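Local coordinates for protein lactococcus lactis MG1363 DpsA (Lactococcus lactis, PDB 1ZS3) that binds DNA with the help of an N-terminal helix and, as a twelve-subunit Dps protein, probably protects the cell against oxidative stress, at residues I40-R44 against H97-E102; K74-L79 against L144-E150; Y51-K57 against K107-D111; F122-N126 against N155-I159; L45-I50 against L61-A65. The contacts are given in a common frame with arbitrary orientation. Residues are numbered along the deposited sequence.

Interaction 1. Residues I40-R44 against H97-E102; sequences IENIR and HKFITE
I40 overlaps I100: on helical backbone, its chi1 near -107° brings CG2 to 3.3 Å from I100 CG2 and 4.5 Å from CD2 of the H97 ring. H97 leaves the preceding helix; F99 has positive phi (70/-10), and I100 and T101 are extended, so the loop runs beside the helix in the same direction: CA to CA, I40 to H97 is 7.4 Å, E41 to I100 7.4 Å and R44 to E102 6.5 Å. E102 (m, t) reaches along the helix, putting OE2 3.7 Å from I40 CG1 and OE1 4.0 Å from I43 CG2; OE1 is hydrogen-bonded to T90 N of a neighbouring subunit. R44 contributes its aliphatic part, CG 4.1 Å from E102 CG, while its NH2 is hydrogen-bonded to S117 OG and the guanidinium makes a cation-pi contact with F118. E41 OE2, hydrogen-bonded to Q125 NE2, touches I100 CG1 at 3.8 Å. This is part of the long crossover, after its short helix 90-96, linking the second and third helices of a ferritin-like four-helix bundle.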
# COMPACT_ATOMS: atom_id res chain seq x y z
N ILE A 40 32.54 -5.94 -11.99
CA ILE A 40 33.24 -7.18 -11.74
C ILE A 40 32.93 -7.61 -10.33
O ILE A 40 32.74 -8.78 -10.10
CB ILE A 40 34.80 -7.05 -12.08
CG1 ILE A 40 35.10 -7.81 -13.36
CG2 ILE A 40 35.67 -7.62 -11.00
CD1 ILE A 40 34.34 -7.30 -14.54
N GLU A 41 32.87 -6.67 -9.39
CA GLU A 41 32.32 -6.95 -8.06
C GLU A 41 30.93 -7.56 -8.16
O GLU A 41 30.67 -8.53 -7.51
CB GLU A 41 32.23 -5.69 -7.22
CG GLU A 41 32.30 -6.01 -5.75
CD GLU A 41 33.70 -6.23 -5.26
OE1 GLU A 41 34.01 -7.38 -4.89
OE2 GLU A 41 34.47 -5.25 -5.24
N ASN A 42 30.04 -7.01 -8.97
CA ASN A 42 28.73 -7.60 -9.19
C ASN A 42 28.78 -9.11 -9.42
O ASN A 42 27.99 -9.87 -8.86
CB ASN A 42 28.02 -6.90 -10.36
CG ASN A 42 26.69 -7.50 -10.68
OD1 ASN A 42 26.37 -7.76 -11.83
ND2 ASN A 42 25.88 -7.71 -9.66
N ILE A 43 29.71 -9.53 -10.25
CA ILE A 43 29.84 -10.94 -10.62
C ILE A 43 30.40 -11.72 -9.43
O ILE A 43 29.97 -12.81 -9.11
CB ILE A 43 30.75 -11.11 -11.87
CG1 ILE A 43 30.37 -10.08 -12.94
CG2 ILE A 43 30.72 -12.56 -12.34
CD1 ILE A 43 29.93 -10.65 -14.27
N ARG A 44 31.34 -11.12 -8.76
CA ARG A 44 31.96 -11.72 -7.60
C ARG A 44 30.97 -11.92 -6.48
O ARG A 44 31.06 -12.91 -5.76
CB ARG A 44 33.13 -10.83 -7.13
CG ARG A 44 34.50 -11.18 -7.74
CD ARG A 44 35.33 -12.07 -6.84
NE ARG A 44 35.83 -11.30 -5.69
CZ ARG A 44 35.96 -11.78 -4.45
NH1 ARG A 44 35.64 -13.03 -4.11
NH2 ARG A 44 36.42 -10.95 -3.53
N HIS A 97 39.23 -2.62 -14.94
CA HIS A 97 39.12 -3.03 -13.52
C HIS A 97 40.47 -3.23 -12.86
O HIS A 97 41.33 -3.88 -13.40
CB HIS A 97 38.24 -4.29 -13.37
CG HIS A 97 39.02 -5.59 -13.35
ND1 HIS A 97 39.24 -6.38 -14.48
CD2 HIS A 97 39.69 -6.21 -12.36
CE1 HIS A 97 39.97 -7.45 -14.15
NE2 HIS A 97 40.26 -7.36 -12.88
N LYS A 98 40.71 -2.60 -11.72
CA LYS A 98 41.96 -2.83 -11.01
C LYS A 98 41.70 -3.38 -9.60
O LYS A 98 40.67 -3.14 -9.01
CB LYS A 98 42.82 -1.54 -10.97
CG LYS A 98 42.79 -0.68 -12.28
CD LYS A 98 44.09 -0.75 -13.12
CE LYS A 98 43.93 -1.65 -14.36
NZ LYS A 98 44.79 -1.23 -15.53
N PHE A 99 42.68 -4.13 -9.09
CA PHE A 99 42.78 -4.58 -7.71
C PHE A 99 41.75 -5.66 -7.28
O PHE A 99 41.85 -6.19 -6.18
CB PHE A 99 42.76 -3.40 -6.71
CG PHE A 99 44.02 -2.54 -6.72
CD1 PHE A 99 44.49 -1.94 -7.88
CD2 PHE A 99 44.75 -2.33 -5.54
CE1 PHE A 99 45.65 -1.16 -7.88
CE2 PHE A 99 45.92 -1.54 -5.53
CZ PHE A 99 46.36 -0.95 -6.70
N ILE A 100 40.75 -5.93 -8.10
CA ILE A 100 39.69 -6.88 -7.80
C ILE A 100 39.87 -8.03 -8.76
O ILE A 100 40.02 -7.85 -9.96
CB ILE A 100 38.27 -6.29 -7.99
CG1 ILE A 100 37.93 -5.36 -6.83
CG2 ILE A 100 37.21 -7.40 -8.14
CD1 ILE A 100 37.52 -3.98 -7.31
N THR A 101 39.81 -9.23 -8.21
CA THR A 101 40.25 -10.40 -8.95
C THR A 101 39.30 -11.58 -8.71
O THR A 101 39.03 -11.95 -7.59
CB THR A 101 41.71 -10.74 -8.53
OG1 THR A 101 41.76 -11.99 -7.89
CG2 THR A 101 42.31 -9.74 -7.44
N GLU A 102 38.78 -12.13 -9.79
CA GLU A 102 37.86 -13.27 -9.74
C GLU A 102 38.63 -14.54 -9.38
O GLU A 102 39.81 -14.47 -9.11
CB GLU A 102 37.09 -13.40 -11.02
CG GLU A 102 36.26 -12.17 -11.27
CD GLU A 102 35.55 -12.26 -12.57
OE1 GLU A 102 34.63 -13.12 -12.68
OE2 GLU A 102 35.91 -11.45 -13.47

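Interaction 2. Residues K74-L79 against L144-E150; sequences KISDLL and LAAGVVE
At the apolar centre is L144 (chi1 t, chi2 p), which reaches into the space between three residues of the facing helix: its CD1 is 3.6 Å from L78 CB and 4.1 Å from I75 CG2, and its CD2 is 3.9 Å from L79 CD2. I75 (m, t) also extends CD1 to within 4.3 Å of V148 CG2. Both segments are regular helix, antiparallel, with axes 9.7 Å apart at closest approach, an angle of 165° between directions and a signed crossing angle of -165°. The register is set by L78 over L144, CA atoms 5.5 Å apart, and I75 over G147 at 6.6 Å. G147 matters here: L78 CD1 rests 3.9 Å from G147 CA, and an ideal CB on that residue would lie just 2.4 Å from L78 CD1, a clash. Farther out, K74 stretches across the groove with chi1 t, its NZ 4.4 Å from G147 CA, and closes the edge with a salt bridge from NZ to E150 OE2 at 2.7 Å. On the flank turned away from L144, D77 makes salt bridges to R62 and R160 of two different neighbouring subunits. Below the apolar layer, L31 of helix 27-51 touches L79, L144 and V148, and I129 and I133 of helix 111-138 touch V148, so the pair joins the first hairpin to the second in the up-down-down-up four-helix bundle of the ferritin-like fold.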
# COMPACT_ATOMS: atom_id res chain seq x y z
N LYS A 74 23.33 4.46 -12.35
CA LYS A 74 23.04 5.78 -11.84
C LYS A 74 24.16 6.74 -12.29
O LYS A 74 23.90 7.87 -12.71
CB LYS A 74 22.86 5.77 -10.33
CG LYS A 74 22.25 7.02 -9.76
CD LYS A 74 22.81 7.36 -8.35
CE LYS A 74 21.72 7.97 -7.40
NZ LYS A 74 22.32 8.88 -6.35
N ILE A 75 25.39 6.27 -12.15
CA ILE A 75 26.59 7.02 -12.48
C ILE A 75 26.84 7.14 -13.98
O ILE A 75 27.33 8.18 -14.45
CB ILE A 75 27.77 6.42 -11.74
CG1 ILE A 75 27.47 6.46 -10.24
CG2 ILE A 75 29.05 7.24 -11.97
CD1 ILE A 75 28.62 6.07 -9.44
N SER A 76 26.48 6.09 -14.71
CA SER A 76 26.57 6.06 -16.13
C SER A 76 25.70 7.15 -16.62
O SER A 76 26.11 7.94 -17.46
CB SER A 76 26.17 4.72 -16.73
OG SER A 76 27.15 3.74 -16.41
N ASP A 77 24.48 7.17 -16.12
CA ASP A 77 23.50 8.19 -16.52
C ASP A 77 24.01 9.54 -16.18
O ASP A 77 23.78 10.47 -16.96
CB ASP A 77 22.16 7.97 -15.84
CG ASP A 77 21.35 6.98 -16.55
OD1 ASP A 77 20.48 6.35 -15.94
OD2 ASP A 77 21.51 6.74 -17.74
N LEU A 78 24.68 9.68 -15.03
CA LEU A 78 25.11 11.00 -14.62
C LEU A 78 26.18 11.46 -15.61
O LEU A 78 26.21 12.64 -15.97
CB LEU A 78 25.66 10.97 -13.20
CG LEU A 78 24.59 11.07 -12.12
CD1 LEU A 78 25.18 10.82 -10.74
CD2 LEU A 78 23.88 12.42 -12.11
N LEU A 79 27.02 10.52 -16.03
CA LEU A 79 28.12 10.80 -16.99
C LEU A 79 27.58 11.14 -18.36
O LEU A 79 27.89 12.18 -18.89
CB LEU A 79 29.07 9.58 -17.08
CG LEU A 79 30.17 9.43 -15.99
CD1 LEU A 79 30.72 8.00 -16.00
CD2 LEU A 79 31.30 10.41 -16.16
N LEU A 144 27.19 14.82 -10.80
CA LEU A 144 28.02 13.63 -10.81
C LEU A 144 28.78 13.52 -9.51
O LEU A 144 28.89 12.47 -8.93
CB LEU A 144 29.01 13.71 -11.96
CG LEU A 144 29.96 12.53 -12.15
CD1 LEU A 144 29.21 11.31 -12.57
CD2 LEU A 144 31.00 12.87 -13.19
N ALA A 145 29.33 14.64 -9.05
CA ALA A 145 30.13 14.64 -7.85
C ALA A 145 29.27 14.09 -6.71
O ALA A 145 29.74 13.23 -5.96
CB ALA A 145 30.66 16.04 -7.54
N ALA A 146 28.03 14.55 -6.60
CA ALA A 146 27.09 14.13 -5.57
C ALA A 146 26.80 12.62 -5.63
O ALA A 146 26.82 11.95 -4.59
CB ALA A 146 25.82 14.91 -5.70
N GLY A 147 26.51 12.10 -6.82
CA GLY A 147 26.32 10.67 -7.03
C GLY A 147 27.52 9.85 -6.55
O GLY A 147 27.37 8.82 -5.95
N VAL A 148 28.72 10.32 -6.81
CA VAL A 148 29.91 9.55 -6.49
C VAL A 148 30.21 9.61 -5.00
O VAL A 148 30.81 8.70 -4.45
CB VAL A 148 31.11 10.04 -7.32
CG1 VAL A 148 32.43 9.49 -6.80
CG2 VAL A 148 30.97 9.63 -8.73
N VAL A 149 29.74 10.67 -4.33
CA VAL A 149 29.86 10.76 -2.90
C VAL A 149 28.94 9.71 -2.27
O VAL A 149 29.27 9.05 -1.28
CB VAL A 149 29.54 12.18 -2.38
CG1 VAL A 149 29.36 12.18 -0.86
CG2 VAL A 149 30.63 13.19 -2.79
N GLU A 150 27.78 9.53 -2.85
CA GLU A 150 26.86 8.57 -2.32
C GLU A 150 27.57 7.24 -2.29
O GLU A 150 27.59 6.59 -1.27
CB GLU A 150 25.61 8.52 -3.16
CG GLU A 150 24.40 9.23 -2.56
CD GLU A 150 23.20 9.11 -3.48
OE1 GLU A 150 22.66 7.97 -3.66
OE2 GLU A 150 22.85 10.16 -4.08

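Interaction 3. Residues Y51-K57 against K107-D111; sequences YAKSPVK and KYWTD
D111, K107 and Y51 make most of this contact between the turn after helix 27-51 and the loop entering helix 111-138. D111, the first residue of helix 111-138 (chi1 m), directs its carboxylate at the turn: OD2 accepts from K53 N at 3.1 Å, OD1 from S54 N at 3.3 Å, and OD1 also takes a weak bond from K53 N at 3.3 Å. The CA atoms of A52 and D111 are 5.8 Å apart, those of Y51 and K107 5.3 Å. K107 (chi1 p) sets its CB over the face of the Y51 ring (chi1 m), 3.4 Å from the centroid and 16° off the normal, a CH-pi contact. The polar ends find partners on another subunit: K107 NZ makes a salt bridge to its E92, and Y51 OH is hydrogen-bonded to its V86 O. S54 N-caps the next helix through weak bonds. One carboxylate thus serves two consecutive backbone amides, fixing the turn by charge-assisted hydrogen bonds rather than by a salt bridge.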
# COMPACT_ATOMS: atom_id res chain seq x y z
N TYR A 51 27.02 -19.37 -3.62
CA TYR A 51 27.76 -20.54 -3.06
C TYR A 51 28.04 -20.43 -1.58
O TYR A 51 28.52 -21.38 -0.98
CB TYR A 51 29.12 -20.76 -3.80
CG TYR A 51 28.97 -21.41 -5.18
CD1 TYR A 51 28.62 -22.73 -5.29
CD2 TYR A 51 29.13 -20.66 -6.36
CE1 TYR A 51 28.47 -23.33 -6.52
CE2 TYR A 51 28.97 -21.25 -7.60
CZ TYR A 51 28.63 -22.59 -7.67
OH TYR A 51 28.47 -23.21 -8.88
N ALA A 52 27.79 -19.29 -0.98
CA ALA A 52 27.93 -19.14 0.46
C ALA A 52 26.93 -20.04 1.15
O ALA A 52 25.90 -20.37 0.60
CB ALA A 52 27.76 -17.69 0.87
N LYS A 53 27.25 -20.53 2.33
CA LYS A 53 26.40 -21.52 3.00
C LYS A 53 25.20 -20.86 3.72
O LYS A 53 24.03 -21.12 3.37
CB LYS A 53 27.26 -22.36 3.95
CG LYS A 53 28.58 -22.95 3.36
CD LYS A 53 28.44 -23.76 2.03
CE LYS A 53 29.84 -24.14 1.45
NZ LYS A 53 30.16 -23.52 0.10
N SER A 54 25.48 -19.95 4.69
CA SER A 54 24.46 -19.25 5.49
C SER A 54 23.52 -18.53 4.57
O SER A 54 23.96 -17.66 3.82
CB SER A 54 25.14 -18.25 6.40
OG SER A 54 24.22 -17.32 6.93
N PRO A 55 22.24 -18.88 4.61
CA PRO A 55 21.29 -18.24 3.69
C PRO A 55 21.09 -16.74 4.06
O PRO A 55 20.66 -15.99 3.21
CB PRO A 55 20.00 -19.06 3.86
CG PRO A 55 20.10 -19.71 5.19
CD PRO A 55 21.57 -19.83 5.52
N VAL A 56 21.45 -16.32 5.28
CA VAL A 56 21.41 -14.91 5.67
C VAL A 56 22.46 -14.15 4.92
O VAL A 56 22.15 -13.15 4.28
CB VAL A 56 21.57 -14.71 7.22
CG1 VAL A 56 22.09 -13.36 7.54
CG2 VAL A 56 20.25 -14.92 7.93
N LYS A 57 23.70 -14.64 4.92
CA LYS A 57 24.78 -13.99 4.16
C LYS A 57 24.51 -14.02 2.64
O LYS A 57 24.86 -13.09 1.94
CB LYS A 57 26.13 -14.60 4.53
CG LYS A 57 26.33 -14.71 6.03
CD LYS A 57 27.76 -15.02 6.38
CE LYS A 57 28.05 -14.71 7.87
NZ LYS A 57 28.19 -15.95 8.70
N LYS A 107 33.93 -20.70 -4.93
CA LYS A 107 32.77 -21.50 -4.56
C LYS A 107 33.01 -22.48 -3.42
O LYS A 107 32.10 -22.87 -2.69
CB LYS A 107 32.17 -22.21 -5.78
CG LYS A 107 33.02 -23.22 -6.50
CD LYS A 107 32.41 -23.60 -7.87
CE LYS A 107 33.06 -22.84 -9.05
NZ LYS A 107 32.19 -22.53 -10.27
N TYR A 108 34.27 -22.84 -3.17
CA TYR A 108 34.66 -23.74 -2.09
C TYR A 108 35.37 -23.04 -0.95
O TYR A 108 35.83 -23.69 -0.02
CB TYR A 108 35.60 -24.85 -2.62
CG TYR A 108 35.09 -25.59 -3.82
CD1 TYR A 108 33.93 -26.35 -3.74
CD2 TYR A 108 35.76 -25.52 -5.05
CE1 TYR A 108 33.44 -27.02 -4.84
CE2 TYR A 108 35.28 -26.19 -6.15
CZ TYR A 108 34.11 -26.94 -6.04
OH TYR A 108 33.62 -27.61 -7.13
N TRP A 109 35.53 -21.71 -1.04
CA TRP A 109 35.99 -20.93 0.09
C TRP A 109 34.97 -20.98 1.21
O TRP A 109 33.81 -21.29 1.00
CB TRP A 109 36.18 -19.46 -0.29
CG TRP A 109 37.33 -19.14 -1.17
CD1 TRP A 109 38.14 -20.02 -1.84
CD2 TRP A 109 37.83 -17.82 -1.51
NE1 TRP A 109 39.08 -19.33 -2.58
CE2 TRP A 109 38.91 -17.99 -2.37
CE3 TRP A 109 37.45 -16.52 -1.13
CZ2 TRP A 109 39.64 -16.90 -2.91
CZ3 TRP A 109 38.16 -15.44 -1.66
CH2 TRP A 109 39.24 -15.65 -2.51
N THR A 110 35.43 -20.59 2.39
CA THR A 110 34.54 -20.48 3.51
C THR A 110 33.89 -19.08 3.54
O THR A 110 34.38 -18.12 2.93
CB THR A 110 35.34 -20.79 4.75
OG1 THR A 110 34.44 -21.21 5.78
CG2 THR A 110 36.02 -19.54 5.33
N ASP A 111 32.75 -19.00 4.23
CA ASP A 111 32.00 -17.78 4.38
C ASP A 111 32.82 -16.68 4.99
O ASP A 111 32.76 -15.56 4.53
CB ASP A 111 30.71 -18.02 5.18
CG ASP A 111 29.73 -18.88 4.43
OD1 ASP A 111 28.66 -19.14 5.01
OD2 ASP A 111 29.96 -19.34 3.29

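Interaction 4. Residues F122-N126 against N155-I159; sequences FQAQN and NLQVI
N155 opens 155-159 facing F122, their CA atoms 6.3 Å apart, and with chi1 m its amide lies between the two helices. N155 ND2 donates to N126 OD1 at 3.3 Å and sits 3.6 Å from Q125 CB, while N155 OD1 approaches the edge of the F122 ring near its plane, 3.5 Å from CE2. Q125 NE2 is hydrogen-bonded to E41 and E68, on helices 27-51 and 55-81. L156 comes next; its CB leads away, yet the end of the side chain swings back until CD1 is 3.1 Å from N126 ND2, a tight approach. L156 also packs on E82 of a neighbouring subunit. The two segments belong to helices 111-138 and 142-165, consecutive in the chain and paired as the second antiparallel hairpin of the four-helix bundle; locally the axes approach to 9.6 Å, with 158° between directions and a signed crossing angle of -158°. V158 (chi1 t) places CG1 over one face of the F122 ring, 4.3 Å from CE1. Both F122 and V158 also pack on I64 of helix 55-81. I159 (m, t) ends 155-159, its CG1 lying 3.8 Å from F122 CB, and its CD1 at 4.1 Å from both Q123 N and N126 ND2.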
# COMPACT_ATOMS: atom_id res chain seq x y z
N PHE A 122 36.52 -3.80 -1.47
CA PHE A 122 35.79 -2.52 -1.33
C PHE A 122 36.70 -1.41 -0.88
O PHE A 122 36.48 -0.28 -1.22
CB PHE A 122 34.58 -2.66 -0.40
CG PHE A 122 33.35 -3.11 -1.10
CD1 PHE A 122 33.05 -4.45 -1.22
CD2 PHE A 122 32.48 -2.21 -1.64
CE1 PHE A 122 31.93 -4.88 -1.89
CE2 PHE A 122 31.34 -2.64 -2.32
CZ PHE A 122 31.08 -3.98 -2.44
N GLN A 123 37.72 -1.74 -0.10
CA GLN A 123 38.71 -0.77 0.36
C GLN A 123 39.44 -0.34 -0.88
O GLN A 123 39.83 0.80 -1.00
CB GLN A 123 39.72 -1.42 1.32
CG GLN A 123 39.84 -0.79 2.73
CD GLN A 123 40.32 -1.77 3.84
OE1 GLN A 123 40.66 -1.34 4.96
NE2 GLN A 123 40.34 -3.07 3.53
N ALA A 124 39.57 -1.28 -1.82
CA ALA A 124 40.29 -1.03 -3.08
C ALA A 124 39.47 -0.19 -4.00
O ALA A 124 40.01 0.70 -4.63
CB ALA A 124 40.73 -2.32 -3.78
N GLN A 125 38.15 -0.40 -4.07
CA GLN A 125 37.31 0.44 -4.93
C GLN A 125 37.40 1.92 -4.49
O GLN A 125 37.25 2.81 -5.34
CB GLN A 125 35.82 0.06 -4.91
CG GLN A 125 35.49 -1.39 -5.28
CD GLN A 125 34.03 -1.59 -5.51
OE1 GLN A 125 33.34 -0.66 -5.89
NE2 GLN A 125 33.55 -2.79 -5.26
N ASN A 126 37.68 2.15 -3.19
CA ASN A 126 37.68 3.53 -2.62
C ASN A 126 38.83 4.41 -3.05
O ASN A 126 38.65 5.61 -3.11
CB ASN A 126 37.58 3.54 -1.08
CG ASN A 126 36.11 3.45 -0.58
OD1 ASN A 126 35.16 3.51 -1.37
ND2 ASN A 126 35.95 3.30 0.73
N ASN A 155 30.03 2.29 0.15
CA ASN A 155 31.18 1.39 0.26
C ASN A 155 31.69 1.36 1.72
O ASN A 155 31.92 0.31 2.25
CB ASN A 155 32.30 1.82 -0.72
CG ASN A 155 32.07 1.28 -2.21
OD1 ASN A 155 30.98 0.87 -2.55
ND2 ASN A 155 33.14 1.43 -2.94
N LEU A 156 31.85 2.50 2.36
CA LEU A 156 32.34 2.55 3.75
C LEU A 156 31.44 1.79 4.71
O LEU A 156 31.90 1.20 5.70
CB LEU A 156 32.38 3.99 4.24
CG LEU A 156 33.76 4.54 4.53
CD1 LEU A 156 34.73 4.01 3.53
CD2 LEU A 156 33.72 6.08 4.53
N GLN A 157 30.14 1.79 4.43
CA GLN A 157 29.13 1.16 5.23
C GLN A 157 29.23 -0.31 5.04
O GLN A 157 29.28 -1.03 6.02
CB GLN A 157 27.79 1.67 4.73
CG GLN A 157 26.57 1.32 5.48
CD GLN A 157 25.34 1.64 4.64
OE1 GLN A 157 25.27 2.70 3.99
NE2 GLN A 157 24.41 0.71 4.59
N VAL A 158 29.30 -0.77 3.79
CA VAL A 158 29.44 -2.19 3.55
C VAL A 158 30.67 -2.77 4.24
O VAL A 158 30.60 -3.92 4.71
CB VAL A 158 29.53 -2.53 2.05
CG1 VAL A 158 29.95 -3.97 1.87
CG2 VAL A 158 28.20 -2.27 1.35
N ILE A 159 31.77 -2.02 4.29
CA ILE A 159 33.02 -2.50 4.86
C ILE A 159 32.82 -2.73 6.33
O ILE A 159 33.41 -3.67 6.88
CB ILE A 159 34.20 -1.48 4.66
CG1 ILE A 159 34.68 -1.47 3.20
CG2 ILE A 159 35.42 -1.78 5.59
CD1 ILE A 159 35.31 -0.14 2.77

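Interaction 5. Residues L45-I50 against L61-A65; sequences LTQAGI and LREIA
One carbonyl, G49 O, takes both hydrogen bonds between these segments: R62 NE donates at 3.0 Å and R62 NH2 at 3.2 Å, the oxygen lying at the guanidinium edge. G49 is two residues from the end of its helix, and R62 reaches it with chi1 m and the rest of the side chain extended. R62 NH2 has a second partner, a salt bridge to D77 of a neighbouring subunit. T46 OG1 is satisfied by N42 O, and Q47 NE2 by S88 OG of the neighbouring subunit. The helices form the first antiparallel hairpin of the four-helix bundle: axes 8.2 Å apart, 159° between directions, signed crossing angle -159°. G49 lets them come close, its CA 5.1 Å from that of R62; an ideal CB would stand 3.0 Å from R62 CG. L45 (m, t) fills the apolar side, with CD1 3.4 Å from I64 CG2, CD2 4.1 Å from L61 CD2 and CB 4.0 Å from A65 CB. A48 CB meets L61 CD1 at 3.9 Å.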
# COMPACT_ATOMS: atom_id res chain seq x y z
N LEU A 45 30.03 -10.97 -6.34
CA LEU A 45 29.02 -10.96 -5.29
C LEU A 45 27.89 -11.81 -5.74
O LEU A 45 27.25 -12.42 -4.91
CB LEU A 45 28.49 -9.54 -5.04
CG LEU A 45 29.47 -8.63 -4.27
CD1 LEU A 45 29.17 -7.18 -4.47
CD2 LEU A 45 29.49 -8.99 -2.77
N THR A 46 27.60 -11.84 -7.04
CA THR A 46 26.73 -12.84 -7.61
C THR A 46 27.23 -14.27 -7.36
O THR A 46 26.45 -15.16 -7.01
CB THR A 46 26.60 -12.64 -9.10
OG1 THR A 46 25.95 -11.39 -9.36
CG2 THR A 46 25.68 -13.66 -9.71
N GLN A 47 28.53 -14.52 -7.54
CA GLN A 47 29.09 -15.84 -7.24
C GLN A 47 28.92 -16.17 -5.75
O GLN A 47 28.41 -17.24 -5.42
CB GLN A 47 30.58 -15.89 -7.61
CG GLN A 47 31.35 -17.09 -6.99
CD GLN A 47 32.80 -17.16 -7.44
OE1 GLN A 47 33.65 -16.46 -6.89
NE2 GLN A 47 33.07 -18.00 -8.44
N ALA A 48 29.35 -15.28 -4.88
CA ALA A 48 29.27 -15.50 -3.43
C ALA A 48 27.81 -15.62 -2.92
O ALA A 48 27.51 -16.35 -1.99
CB ALA A 48 30.04 -14.38 -2.68
N GLY A 49 26.91 -14.92 -3.62
CA GLY A 49 25.50 -14.86 -3.26
C GLY A 49 24.87 -16.18 -3.57
O GLY A 49 23.75 -16.43 -3.16
N ILE A 50 25.59 -17.00 -4.35
CA ILE A 50 25.15 -18.31 -4.78
C ILE A 50 25.77 -19.49 -4.01
O ILE A 50 25.08 -20.46 -3.75
CB ILE A 50 25.37 -18.48 -6.29
CG1 ILE A 50 24.31 -17.72 -7.06
CG2 ILE A 50 25.31 -19.95 -6.72
CD1 ILE A 50 24.47 -17.76 -8.52
N LEU A 61 24.44 -10.61 0.45
CA LEU A 61 25.42 -10.44 -0.61
C LEU A 61 24.75 -10.17 -1.94
O LEU A 61 25.25 -9.37 -2.69
CB LEU A 61 26.36 -11.65 -0.73
CG LEU A 61 27.26 -11.94 0.49
CD1 LEU A 61 27.79 -13.37 0.38
CD2 LEU A 61 28.43 -10.99 0.64
N ARG A 62 23.60 -10.81 -2.19
CA ARG A 62 22.78 -10.58 -3.40
C ARG A 62 22.22 -9.17 -3.42
O ARG A 62 21.91 -8.64 -4.48
CB ARG A 62 21.59 -11.52 -3.45
CG ARG A 62 21.93 -12.93 -3.85
CD ARG A 62 20.76 -13.84 -4.20
NE ARG A 62 21.14 -15.22 -4.01
CZ ARG A 62 20.49 -16.25 -4.47
NH1 ARG A 62 19.36 -16.10 -5.18
NH2 ARG A 62 20.92 -17.48 -4.25
N GLU A 63 22.04 -8.60 -2.24
CA GLU A 63 21.58 -7.21 -2.09
C GLU A 63 22.69 -6.26 -2.52
O GLU A 63 22.45 -5.33 -3.28
CB GLU A 63 21.11 -6.91 -0.66
CG GLU A 63 19.62 -6.59 -0.57
CD GLU A 63 19.38 -5.46 0.46
OE1 GLU A 63 19.31 -4.27 0.00
OE2 GLU A 63 19.27 -5.76 1.71
N ILE A 64 23.91 -6.54 -2.06
CA ILE A 64 25.06 -5.75 -2.45
C ILE A 64 25.32 -5.84 -3.97
O ILE A 64 25.73 -4.86 -4.55
CB ILE A 64 26.30 -6.14 -1.63
CG1 ILE A 64 26.05 -5.88 -0.14
CG2 ILE A 64 27.54 -5.35 -2.08
CD1 ILE A 64 26.95 -6.60 0.76
N ALA A 65 25.10 -7.00 -4.60
CA ALA A 65 25.14 -7.14 -6.04
C ALA A 65 24.15 -6.16 -6.71
O ALA A 65 24.56 -5.42 -7.59
CB ALA A 65 24.89 -8.54 -6.45

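In the fold
From the N terminus, helix 27-51 supplies the first sides of interactions 1 and 5, and the turn after it that of interaction 3. Interaction 5 closes first, folding helix 55-81 back on helix 27-51, wholly within the span of interaction 1. Interaction 1 brings the crossover loop back to helix 27-51; interaction 3, crossing 1 and 5, ties the end of that loop to the first hairpin's turn. Interaction 2, crossing 1, 3 and 4, runs from helix 55-81 to helix 142-165 and so joins the hairpins directly. Interaction 4 zips up the second hairpin. The two also meet where interactions 4 and 5 touch, F122 on I64, and where E41 of interaction 1 reaches Q125.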